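Local coordinates for protein HMG-CoA Lyase (Bacillus subtilis subsp. subtilis, PDB 1YDO) that belongs to the HMGL-like family of TIM-barrel proteins, whose parallel strands are ringed by helices, at residues Phe167-Asp178 with Phe199-His209; Ala183-Glu193 with Ala217-Ile227. All coordinates share one frame; numbering follows the deposited sequence.

Interaction 1: residues Phe167-Asp178 with Phe199-His209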
loop_
_atom_site.group_PDB
_atom_site.type_symbol
_atom_site.label_atom_id
_atom_site.label_comp_id
_atom_site.label_asym_id
_atom_site.label_seq_id
_atom_site.Cartn_x
_atom_site.Cartn_y
_atom_site.Cartn_z
ATOM N N PHE A 167 -19.475 23.160 -7.093
ATOM C CA PHE A 167 -18.630 24.333 -7.199
ATOM C C PHE A 167 -19.435 25.589 -7.433
ATOM O O PHE A 167 -19.077 26.665 -6.951
ATOM C CB PHE A 167 -17.595 24.139 -8.299
ATOM C CG PHE A 167 -16.364 23.437 -7.833
ATOM C CD1 PHE A 167 -15.563 24.009 -6.847
ATOM C CD2 PHE A 167 -16.000 22.203 -8.365
ATOM C CE1 PHE A 167 -14.417 23.367 -6.398
ATOM C CE2 PHE A 167 -14.852 21.549 -7.920
ATOM C CZ PHE A 167 -14.058 22.134 -6.934
ATOM N N GLU A 168 -20.535 25.439 -8.161
ATOM C CA GLU A 168 -21.423 26.558 -8.472
ATOM C C GLU A 168 -22.034 27.167 -7.203
ATOM O O GLU A 168 -22.332 28.361 -7.159
ATOM C CB GLU A 168 -22.543 26.086 -9.413
ATOM C CG GLU A 168 -23.451 27.198 -9.950
ATOM C CD GLU A 168 -24.871 26.718 -10.254
ATOM O OE1 GLU A 168 -25.032 25.749 -11.039
ATOM O OE2 GLU A 168 -25.830 27.319 -9.701
ATOM N N PHE A 169 -22.228 26.342 -6.177
ATOM C CA PHE A 169 -22.796 26.806 -4.911
ATOM C C PHE A 169 -21.830 27.751 -4.179
ATOM O O PHE A 169 -22.260 28.646 -3.456
ATOM C CB PHE A 169 -23.126 25.611 -4.004
ATOM C CG PHE A 169 -24.225 24.717 -4.528
ATOM C CD1 PHE A 169 -24.463 23.468 -3.939
ATOM C CD2 PHE A 169 -25.025 25.112 -5.596
ATOM C CE1 PHE A 169 -25.480 22.625 -4.407
ATOM C CE2 PHE A 169 -26.045 24.275 -6.072
ATOM C CZ PHE A 169 -26.272 23.027 -5.475
ATOM N N GLY A 170 -20.529 27.546 -4.361
ATOM C CA GLY A 170 -19.565 28.403 -3.700
ATOM C C GLY A 170 -18.615 27.667 -2.775
ATOM O O GLY A 170 -17.854 28.291 -2.027
ATOM N N ILE A 171 -18.644 26.340 -2.814
ATOM C CA ILE A 171 -17.761 25.550 -1.965
ATOM C C ILE A 171 -16.318 25.906 -2.277
ATOM O O ILE A 171 -16.024 26.455 -3.330
ATOM C CB ILE A 171 -17.955 24.054 -2.212
ATOM C CG1 ILE A 171 -17.729 23.753 -3.695
ATOM C CG2 ILE A 171 -19.349 23.625 -1.757
ATOM C CD1 ILE A 171 -17.705 22.266 -4.019
ATOM N N SER A 172 -15.412 25.585 -1.371
ATOM C CA SER A 172 -14.018 25.921 -1.603
ATOM C C SER A 172 -13.162 24.741 -2.058
ATOM O O SER A 172 -12.140 24.924 -2.730
ATOM C CB SER A 172 -13.430 26.530 -0.333
ATOM O OG SER A 172 -14.242 27.603 0.118
ATOM N N GLU A 173 -13.591 23.531 -1.703
ATOM C CA GLU A 173 -12.860 22.321 -2.050
ATOM C C GLU A 173 -13.794 21.129 -2.202
ATOM O O GLU A 173 -14.648 20.892 -1.362
ATOM C CB GLU A 173 -11.848 22.023 -0.960
ATOM C CG GLU A 173 -10.795 21.046 -1.361
ATOM C CD GLU A 173 -9.616 21.088 -0.416
ATOM O OE1 GLU A 173 -9.679 20.427 0.636
ATOM O OE2 GLU A 173 -8.635 21.804 -0.716
ATOM N N LEU A 174 -13.624 20.375 -3.274
ATOM C CA LEU A 174 -14.464 19.223 -3.491
ATOM C C LEU A 174 -13.620 17.969 -3.263
ATOM O O LEU A 174 -12.743 17.643 -4.057
ATOM C CB LEU A 174 -15.008 19.250 -4.906
ATOM C CG LEU A 174 -16.319 18.538 -5.183
ATOM C CD1 LEU A 174 -16.550 18.525 -6.682
ATOM C CD2 LEU A 174 -16.282 17.116 -4.662
ATOM N N SER A 175 -13.887 17.256 -2.175
ATOM C CA SER A 175 -13.108 16.066 -1.866
ATOM C C SER A 175 -13.761 14.832 -2.440
ATOM O O SER A 175 -14.815 14.408 -1.975
ATOM C CB SER A 175 -12.938 15.933 -0.349
ATOM O OG SER A 175 -12.227 14.773 -0.006
ATOM N N LEU A 176 -13.123 14.262 -3.459
ATOM C CA LEU A 176 -13.615 13.049 -4.131
ATOM C C LEU A 176 -13.143 11.822 -3.375
ATOM O O LEU A 176 -11.970 11.713 -3.055
ATOM C CB LEU A 176 -13.067 12.984 -5.555
ATOM C CG LEU A 176 -13.170 14.297 -6.321
ATOM C CD1 LEU A 176 -12.436 14.157 -7.627
ATOM C CD2 LEU A 176 -14.624 14.658 -6.536
ATOM N N GLY A 177 -14.042 10.888 -3.112
ATOM C CA GLY A 177 -13.622 9.724 -2.377
ATOM C C GLY A 177 -13.875 8.364 -2.992
ATOM O O GLY A 177 -14.760 8.173 -3.829
ATOM N N ASP A 178 -13.066 7.405 -2.548
ATOM C CA ASP A 178 -13.152 6.022 -2.985
ATOM C C ASP A 178 -13.796 5.252 -1.846
ATOM O O ASP A 178 -13.118 4.641 -1.031
ATOM C CB ASP A 178 -11.755 5.463 -3.248
ATOM C CG ASP A 178 -11.791 4.048 -3.806
ATOM O OD1 ASP A 178 -10.720 3.410 -3.887
ATOM O OD2 ASP A 178 -12.895 3.580 -4.169
ATOM N N PHE A 199 -12.201 21.922 -13.592
ATOM C CA PHE A 199 -12.146 22.569 -12.301
ATOM C C PHE A 199 -10.688 22.708 -11.940
ATOM O O PHE A 199 -9.868 21.906 -12.358
ATOM C CB PHE A 199 -12.845 21.696 -11.270
ATOM C CG PHE A 199 -14.149 21.126 -11.749
ATOM C CD1 PHE A 199 -15.327 21.861 -11.653
ATOM C CD2 PHE A 199 -14.196 19.857 -12.316
ATOM C CE1 PHE A 199 -16.537 21.339 -12.114
ATOM C CE2 PHE A 199 -15.396 19.326 -12.779
ATOM C CZ PHE A 199 -16.571 20.070 -12.677
ATOM N N PRO A 200 -10.343 23.734 -11.159
ATOM C CA PRO A 200 -8.955 23.966 -10.738
ATOM C C PRO A 200 -8.438 22.863 -9.812
ATOM O O PRO A 200 -9.075 22.531 -8.814
ATOM C CB PRO A 200 -9.029 25.324 -10.045
ATOM C CG PRO A 200 -10.420 25.347 -9.507
ATOM C CD PRO A 200 -11.236 24.775 -10.628
ATOM N N ALA A 201 -7.283 22.296 -10.144
ATOM C CA ALA A 201 -6.702 21.223 -9.344
ATOM C C ALA A 201 -6.519 21.597 -7.874
ATOM O O ALA A 201 -6.589 20.741 -6.996
ATOM C CB ALA A 201 -5.376 20.798 -9.939
ATOM N N ASN A 202 -6.291 22.877 -7.605
ATOM C CA ASN A 202 -6.102 23.330 -6.236
ATOM C C ASN A 202 -7.349 23.166 -5.383
ATOM O O ASN A 202 -7.271 23.083 -4.159
ATOM C CB ASN A 202 -5.674 24.793 -6.211
ATOM C CG ASN A 202 -4.367 25.026 -6.934
ATOM O OD1 ASN A 202 -3.683 26.023 -6.690
ATOM N ND2 ASN A 202 -4.014 24.113 -7.839
ATOM N N GLN A 203 -8.506 23.126 -6.021
ATOM C CA GLN A 203 -9.738 22.978 -5.273
ATOM C C GLN A 203 -10.284 21.551 -5.277
ATOM O O GLN A 203 -11.473 21.328 -5.055
ATOM C CB GLN A 203 -10.785 23.961 -5.804
ATOM C CG GLN A 203 -10.470 25.403 -5.483
ATOM C CD GLN A 203 -11.413 26.374 -6.159
ATOM O OE1 GLN A 203 -12.637 26.287 -6.011
ATOM N NE2 GLN A 203 -10.847 27.308 -6.913
ATOM N N ILE A 204 -9.410 20.584 -5.512
ATOM C CA ILE A 204 -9.832 19.196 -5.518
ATOM C C ILE A 204 -8.971 18.332 -4.604
ATOM O O ILE A 204 -7.747 18.302 -4.728
ATOM C CB ILE A 204 -9.805 18.625 -6.942
ATOM C CG1 ILE A 204 -10.934 19.243 -7.755
ATOM C CG2 ILE A 204 -9.951 17.126 -6.904
ATOM C CD1 ILE A 204 -10.879 18.912 -9.231
ATOM N N ALA A 205 -9.623 17.636 -3.675
ATOM C CA ALA A 205 -8.927 16.769 -2.738
ATOM C C ALA A 205 -9.315 15.318 -2.982
ATOM O O ALA A 205 -10.346 15.032 -3.598
ATOM C CB ALA A 205 -9.267 17.162 -1.333
ATOM N N LEU A 206 -8.482 14.408 -2.487
ATOM C CA LEU A 206 -8.745 12.999 -2.651
ATOM C C LEU A 206 -8.793 12.230 -1.337
ATOM O O LEU A 206 -7.926 12.378 -0.484
ATOM C CB LEU A 206 -7.716 12.375 -3.586
ATOM C CG LEU A 206 -7.930 12.726 -5.045
ATOM C CD1 LEU A 206 -6.844 12.062 -5.867
ATOM C CD2 LEU A 206 -9.299 12.277 -5.518
ATOM N N HIS A 207 -9.831 11.416 -1.185
ATOM C CA HIS A 207 -10.005 10.612 -0.001
ATOM C C HIS A 207 -9.996 9.152 -0.451
ATOM O O HIS A 207 -11.023 8.630 -0.864
ATOM C CB HIS A 207 -11.337 10.952 0.658
ATOM C CG HIS A 207 -11.486 10.397 2.052
ATOM N ND1 HIS A 207 -12.605 10.615 2.822
ATOM C CD2 HIS A 207 -10.648 9.645 2.809
ATOM C CE1 HIS A 207 -12.454 10.021 4.002
ATOM N NE2 HIS A 207 -11.280 9.427 4.019
ATOM N N PHE A 208 -8.837 8.505 -0.400
ATOM C CA PHE A 208 -8.738 7.112 -0.798
ATOM C C PHE A 208 -8.875 6.136 0.373
ATOM O O PHE A 208 -8.477 6.431 1.507
ATOM C CB PHE A 208 -7.404 6.856 -1.489
ATOM C CG PHE A 208 -7.299 7.478 -2.843
ATOM C CD1 PHE A 208 -8.192 7.132 -3.857
ATOM C CD2 PHE A 208 -6.313 8.424 -3.106
ATOM C CE1 PHE A 208 -8.109 7.723 -5.115
ATOM C CE2 PHE A 208 -6.214 9.022 -4.354
ATOM C CZ PHE A 208 -7.117 8.671 -5.366
ATOM N N HIS A 209 -9.433 4.963 0.091
ATOM C CA HIS A 209 -9.587 3.908 1.096
ATOM C C HIS A 209 -8.725 2.734 0.639
ATOM O O HIS A 209 -8.986 2.165 -0.417
ATOM C CB HIS A 209 -11.055 3.471 1.190
ATOM C CG HIS A 209 -11.900 4.356 2.053
ATOM N ND1 HIS A 209 -13.258 4.200 2.170
ATOM C CD2 HIS A 209 -11.566 5.411 2.838
ATOM C CE1 HIS A 209 -13.737 5.125 2.992
ATOM N NE2 HIS A 209 -12.730 5.868 3.407
HETATM O O HOH W 1 -15.248 27.112 -6.075
#
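The ring of Phe167 meets Phe199 and Gln203. It lies nearly parallel to the Phe199 ring, planes 24° apart, but the two are slid past each other and barely overlap, with centroids 5.3 Å apart. At its edge, in plane, sits the backbone oxygen of Gln203, 3.3 Å from Phe167 CZ. One face carries CD1 of Ile171, offset toward the rim. The Gln203 amide stands steeply to the ring, at 76°. Its OE1 takes a bond from a water that also donates to Ile171 O. The Phe208 ring meets CB of Asp178 with its edge.

Beyond the rings the backbones pair as parallel strands. Leu174 N donates to Gln203 O at 3.0 Å. The ladder then alternates through Ala205 N to Leu174 O, Leu176 N to Ala205 O and His207 N to Leu176 O. It ends with Asp178 N on His207 O at 2.9 Å. On one face Leu176 CD1 touches Ile204 CG2 at 3.9 Å, and Leu176 CB meets Leu206 CD2. On the Ser175 and Ala205 face, Ser175 OG is hydrogen-bonded to Asp231. Glu173 forms a salt bridge with Lys10.

Strands 174-177 and 204-207 are neighbours in the barrel, between strands 137-143 and 229-232. Helix 185-196 connects them in a beta-alpha-beta unit and covers the Leu176 and Leu206 face.

Interaction 2: residues Ala183-Glu193 with Ala217-Ile227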
loop_
_atom_site.group_PDB
_atom_site.type_symbol
_atom_site.label_atom_id
_atom_site.label_comp_id
_atom_site.label_asym_id
_atom_site.label_seq_id
_atom_site.Cartn_x
_atom_site.Cartn_y
_atom_site.Cartn_z
ATOM N N ALA A 183 -10.433 1.538 -6.484
ATOM C CA ALA A 183 -9.895 2.442 -7.497
ATOM C C ALA A 183 -8.468 2.022 -7.787
ATOM O O ALA A 183 -7.756 1.579 -6.891
ATOM C CB ALA A 183 -9.921 3.874 -6.991
ATOM N N ASN A 184 -8.057 2.148 -9.042
ATOM C CA ASN A 184 -6.702 1.793 -9.443
ATOM C C ASN A 184 -6.073 3.005 -10.114
ATOM O O ASN A 184 -6.780 3.879 -10.619
ATOM C CB ASN A 184 -6.711 0.633 -10.432
ATOM C CG ASN A 184 -7.617 0.889 -11.587
ATOM O OD1 ASN A 184 -8.791 0.536 -11.541
ATOM N ND2 ASN A 184 -7.095 1.533 -12.626
ATOM N N PRO A 185 -4.733 3.066 -10.134
ATOM C CA PRO A 185 -3.986 4.171 -10.736
ATOM C C PRO A 185 -4.441 4.494 -12.134
ATOM O O PRO A 185 -4.287 5.612 -12.611
ATOM C CB PRO A 185 -2.545 3.675 -10.700
ATOM C CG PRO A 185 -2.532 2.803 -9.477
ATOM C CD PRO A 185 -3.817 2.036 -9.620
ATOM N N ALA A 186 -5.008 3.513 -12.807
ATOM C CA ALA A 186 -5.463 3.760 -14.164
ATOM C C ALA A 186 -6.778 4.528 -14.119
ATOM O O ALA A 186 -6.979 5.466 -14.881
ATOM C CB ALA A 186 -5.647 2.449 -14.904
ATOM N N GLN A 187 -7.661 4.130 -13.213
ATOM C CA GLN A 187 -8.954 4.771 -13.069
ATOM C C GLN A 187 -8.823 6.197 -12.545
ATOM O O GLN A 187 -9.489 7.117 -13.020
ATOM C CB GLN A 187 -9.815 3.954 -12.114
ATOM C CG GLN A 187 -11.305 4.156 -12.264
ATOM C CD GLN A 187 -12.085 3.476 -11.150
ATOM O OE1 GLN A 187 -11.755 2.359 -10.739
ATOM N NE2 GLN A 187 -13.133 4.144 -10.657
ATOM N N VAL A 188 -7.968 6.385 -11.554
ATOM C CA VAL A 188 -7.797 7.722 -10.997
ATOM C C VAL A 188 -7.187 8.665 -12.029
ATOM O O VAL A 188 -7.303 9.889 -11.924
ATOM C CB VAL A 188 -6.887 7.727 -9.721
ATOM C CG1 VAL A 188 -7.402 6.726 -8.720
ATOM C CG2 VAL A 188 -5.445 7.430 -10.089
ATOM N N GLU A 189 -6.539 8.097 -13.030
ATOM C CA GLU A 189 -5.919 8.927 -14.040
ATOM C C GLU A 189 -6.938 9.412 -15.050
ATOM O O GLU A 189 -6.964 10.588 -15.386
ATOM C CB GLU A 189 -4.815 8.151 -14.741
ATOM C CG GLU A 189 -3.894 8.997 -15.583
ATOM C CD GLU A 189 -2.853 8.147 -16.290
ATOM O OE1 GLU A 189 -2.121 7.389 -15.606
ATOM O OE2 GLU A 189 -2.774 8.237 -17.534
ATOM N N THR A 190 -7.786 8.509 -15.530
ATOM C CA THR A 190 -8.795 8.897 -16.506
ATOM C C THR A 190 -9.805 9.798 -15.818
ATOM O O THR A 190 -10.275 10.768 -16.400
ATOM C CB THR A 190 -9.528 7.675 -17.118
ATOM O OG1 THR A 190 -10.432 7.126 -16.161
ATOM C CG2 THR A 190 -8.528 6.602 -17.521
ATOM N N VAL A 191 -10.134 9.483 -14.572
ATOM C CA VAL A 191 -11.095 10.287 -13.842
ATOM C C VAL A 191 -10.568 11.686 -13.618
ATOM O O VAL A 191 -11.220 12.661 -13.989
ATOM C CB VAL A 191 -11.436 9.668 -12.487
ATOM C CG1 VAL A 191 -12.193 10.674 -11.638
ATOM C CG2 VAL A 191 -12.272 8.421 -12.687
ATOM N N LEU A 192 -9.395 11.796 -13.002
ATOM C CA LEU A 192 -8.810 13.112 -12.759
ATOM C C LEU A 192 -8.536 13.860 -14.061
ATOM O O LEU A 192 -8.482 15.083 -14.089
ATOM C CB LEU A 192 -7.520 12.991 -11.946
ATOM C CG LEU A 192 -7.719 12.655 -10.478
ATOM C CD1 LEU A 192 -6.372 12.495 -9.819
ATOM C CD2 LEU A 192 -8.519 13.746 -9.802
ATOM N N GLU A 193 -8.373 13.113 -15.138
ATOM C CA GLU A 193 -8.121 13.704 -16.439
ATOM C C GLU A 193 -9.355 14.476 -16.886
ATOM O O GLU A 193 -9.247 15.594 -17.373
ATOM C CB GLU A 193 -7.829 12.609 -17.458
ATOM C CG GLU A 193 -7.244 13.088 -18.775
ATOM C CD GLU A 193 -5.742 13.348 -18.686
ATOM O OE1 GLU A 193 -5.348 14.474 -18.283
ATOM O OE2 GLU A 193 -4.953 12.417 -19.008
ATOM N N ALA A 217 -0.791 3.970 -3.930
ATOM C CA ALA A 217 -0.557 3.802 -5.361
ATOM C C ALA A 217 -1.394 4.806 -6.125
ATOM O O ALA A 217 -0.913 5.494 -7.018
ATOM C CB ALA A 217 -0.925 2.404 -5.784
ATOM N N ASN A 218 -2.662 4.880 -5.779
ATOM C CA ASN A 218 -3.527 5.835 -6.428
ATOM C C ASN A 218 -3.040 7.236 -6.120
ATOM O O ASN A 218 -3.149 8.140 -6.935
ATOM C CB ASN A 218 -4.971 5.669 -5.950
ATOM C CG ASN A 218 -5.544 4.312 -6.305
ATOM O OD1 ASN A 218 -5.312 3.801 -7.400
ATOM N ND2 ASN A 218 -6.302 3.728 -5.388
HETATM N N MSE A 219 -2.481 7.424 -4.941
HETATM C CA MSE A 219 -2.011 8.744 -4.575
HETATM C C MSE A 219 -0.888 9.219 -5.480
HETATM O O MSE A 219 -0.831 10.392 -5.840
HETATM C CB MSE A 219 -1.527 8.725 -3.157
HETATM C CG MSE A 219 -1.561 10.059 -2.539
HETATM SE SE MSE A 219 -1.550 9.733 -0.674
HETATM C CE MSE A 219 -3.284 8.849 -0.473
ATOM N N VAL A 220 0.010 8.307 -5.836
ATOM C CA VAL A 220 1.111 8.670 -6.698
ATOM C C VAL A 220 0.572 9.173 -8.024
ATOM O O VAL A 220 0.987 10.224 -8.507
ATOM C CB VAL A 220 2.049 7.483 -6.943
ATOM C CG1 VAL A 220 3.046 7.829 -8.040
ATOM C CG2 VAL A 220 2.784 7.137 -5.658
ATOM N N THR A 221 -0.357 8.424 -8.608
ATOM C CA THR A 221 -0.963 8.824 -9.877
ATOM C C THR A 221 -1.562 10.227 -9.736
ATOM O O THR A 221 -1.376 11.075 -10.600
ATOM C CB THR A 221 -2.068 7.844 -10.288
ATOM O OG1 THR A 221 -1.506 6.538 -10.426
ATOM C CG2 THR A 221 -2.688 8.259 -11.612
ATOM N N ALA A 222 -2.280 10.457 -8.642
ATOM C CA ALA A 222 -2.869 11.756 -8.394
ATOM C C ALA A 222 -1.769 12.815 -8.253
ATOM O O ALA A 222 -1.849 13.889 -8.849
ATOM C CB ALA A 222 -3.730 11.717 -7.143
ATOM N N LEU A 223 -0.738 12.525 -7.470
ATOM C CA LEU A 223 0.342 13.483 -7.308
ATOM C C LEU A 223 0.887 13.897 -8.662
ATOM O O LEU A 223 1.341 15.029 -8.842
ATOM C CB LEU A 223 1.470 12.889 -6.474
ATOM C CG LEU A 223 1.309 13.036 -4.974
ATOM C CD1 LEU A 223 2.340 12.171 -4.303
ATOM C CD2 LEU A 223 1.458 14.486 -4.561
ATOM N N GLN A 224 0.838 12.975 -9.611
ATOM C CA GLN A 224 1.324 13.237 -10.954
ATOM C C GLN A 224 0.355 14.078 -11.769
ATOM O O GLN A 224 0.771 14.803 -12.666
ATOM C CB GLN A 224 1.569 11.930 -11.685
ATOM C CG GLN A 224 2.783 11.153 -11.235
ATOM C CD GLN A 224 2.930 9.842 -12.001
ATOM O OE1 GLN A 224 3.933 9.137 -11.869
ATOM N NE2 GLN A 224 1.921 9.511 -12.806
HETATM N N MSE A 225 -0.932 13.972 -11.468
HETATM C CA MSE A 225 -1.931 14.736 -12.188
HETATM C C MSE A 225 -1.997 16.174 -11.710
HETATM O O MSE A 225 -2.465 17.039 -12.444
HETATM C CB MSE A 225 -3.311 14.099 -12.036
HETATM C CG MSE A 225 -3.437 12.694 -12.627
HETATM SE SE MSE A 225 -3.081 12.654 -14.549
HETATM C CE MSE A 225 -4.295 14.104 -15.031
ATOM N N GLY A 226 -1.562 16.423 -10.472
ATOM C CA GLY A 226 -1.588 17.775 -9.927
ATOM C C GLY A 226 -2.280 17.973 -8.582
ATOM O O GLY A 226 -2.070 18.986 -7.914
ATOM N N ILE A 227 -3.119 17.026 -8.181
ATOM C CA ILE A 227 -3.811 17.136 -6.899
ATOM C C ILE A 227 -2.750 17.301 -5.811
ATOM O O ILE A 227 -1.703 16.664 -5.870
ATOM C CB ILE A 227 -4.657 15.862 -6.599
ATOM C CG1 ILE A 227 -5.965 15.881 -7.385
ATOM C CG2 ILE A 227 -4.981 15.789 -5.136
ATOM C CD1 ILE A 227 -5.803 15.664 -8.834
#
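Asn218 and Pro185 cross at about a right angle where the CA atoms of the two segments come closest. The Asn218 amide is set against the turn that leads into helix 185-196. Its ND2 donates to Ala183 O at 3.0 Å, from well above the carbonyl plane, and the bond is bent to 149°. Ala183 O also accepts from Thr214. The other amide atom, OD1, lies 3.2 Å from Pro185 CD. CG of Asn218 is anti to its carbonyl carbon (chi1 -63°), which swings the amide toward that turn.

One turn on, Thr221 lies across Pro185 and against Val188. Its OG1 is over Pro185 CB, again at about a right angle. Its methyl CG2 packs on Val188 CG2, where the two side chains run obliquely to each other. The same methyl also meets Glu189 CB at 3.8 Å. Val188 CG1 turns to Asn218 instead, so the two methyls of this valine serve different partners.

Further along, Leu192 and Ile227 reach toward each other tip to tip. CD1 of Leu192 also touches Ala222 CB at 3.8 Å. Met225, a selenomethionine, is bent at both chi2 and chi3. This folds its chain across two glutamates at about right angles: SE lies 3.9 Å from Glu189 CG, and CE meets Glu193 OE1.

Pro185 also packs on Val220 of the second subunit, and Glu189 on Tyr3 of that subunit. The axes of the helical segments 185-193 and 217-225 approach to 8.5 Å, with their directions 29° apart. Such roughly parallel packing of successive helices round a closed parallel barrel is characteristic of the TIM-barrel fold.

Overall arrangement
Interactions 1 and 2 are two layers of one part of the barrel, with centres about 14 Å apart. Their segments alternate along the chain: strand 174-177 leads to helix 185-196, then to strand 204-207, and on to helix 215-225. Interaction 1 joins the strands and interaction 2 the helices outside them. Where the layers meet, Leu206 CD1 touches Ala222 CB at 3.4 Å, and Phe208 CZ lies 3.7 Å from Asn218 CB. Asp178 OD1 comes 3.2 Å from Ala183 N. The centre of interaction 1 lies about 11 Å from the centre of the chain, that of interaction 2 about 17 Å. The second subunit reaches interaction 2 but does not touch the segments of interaction 1.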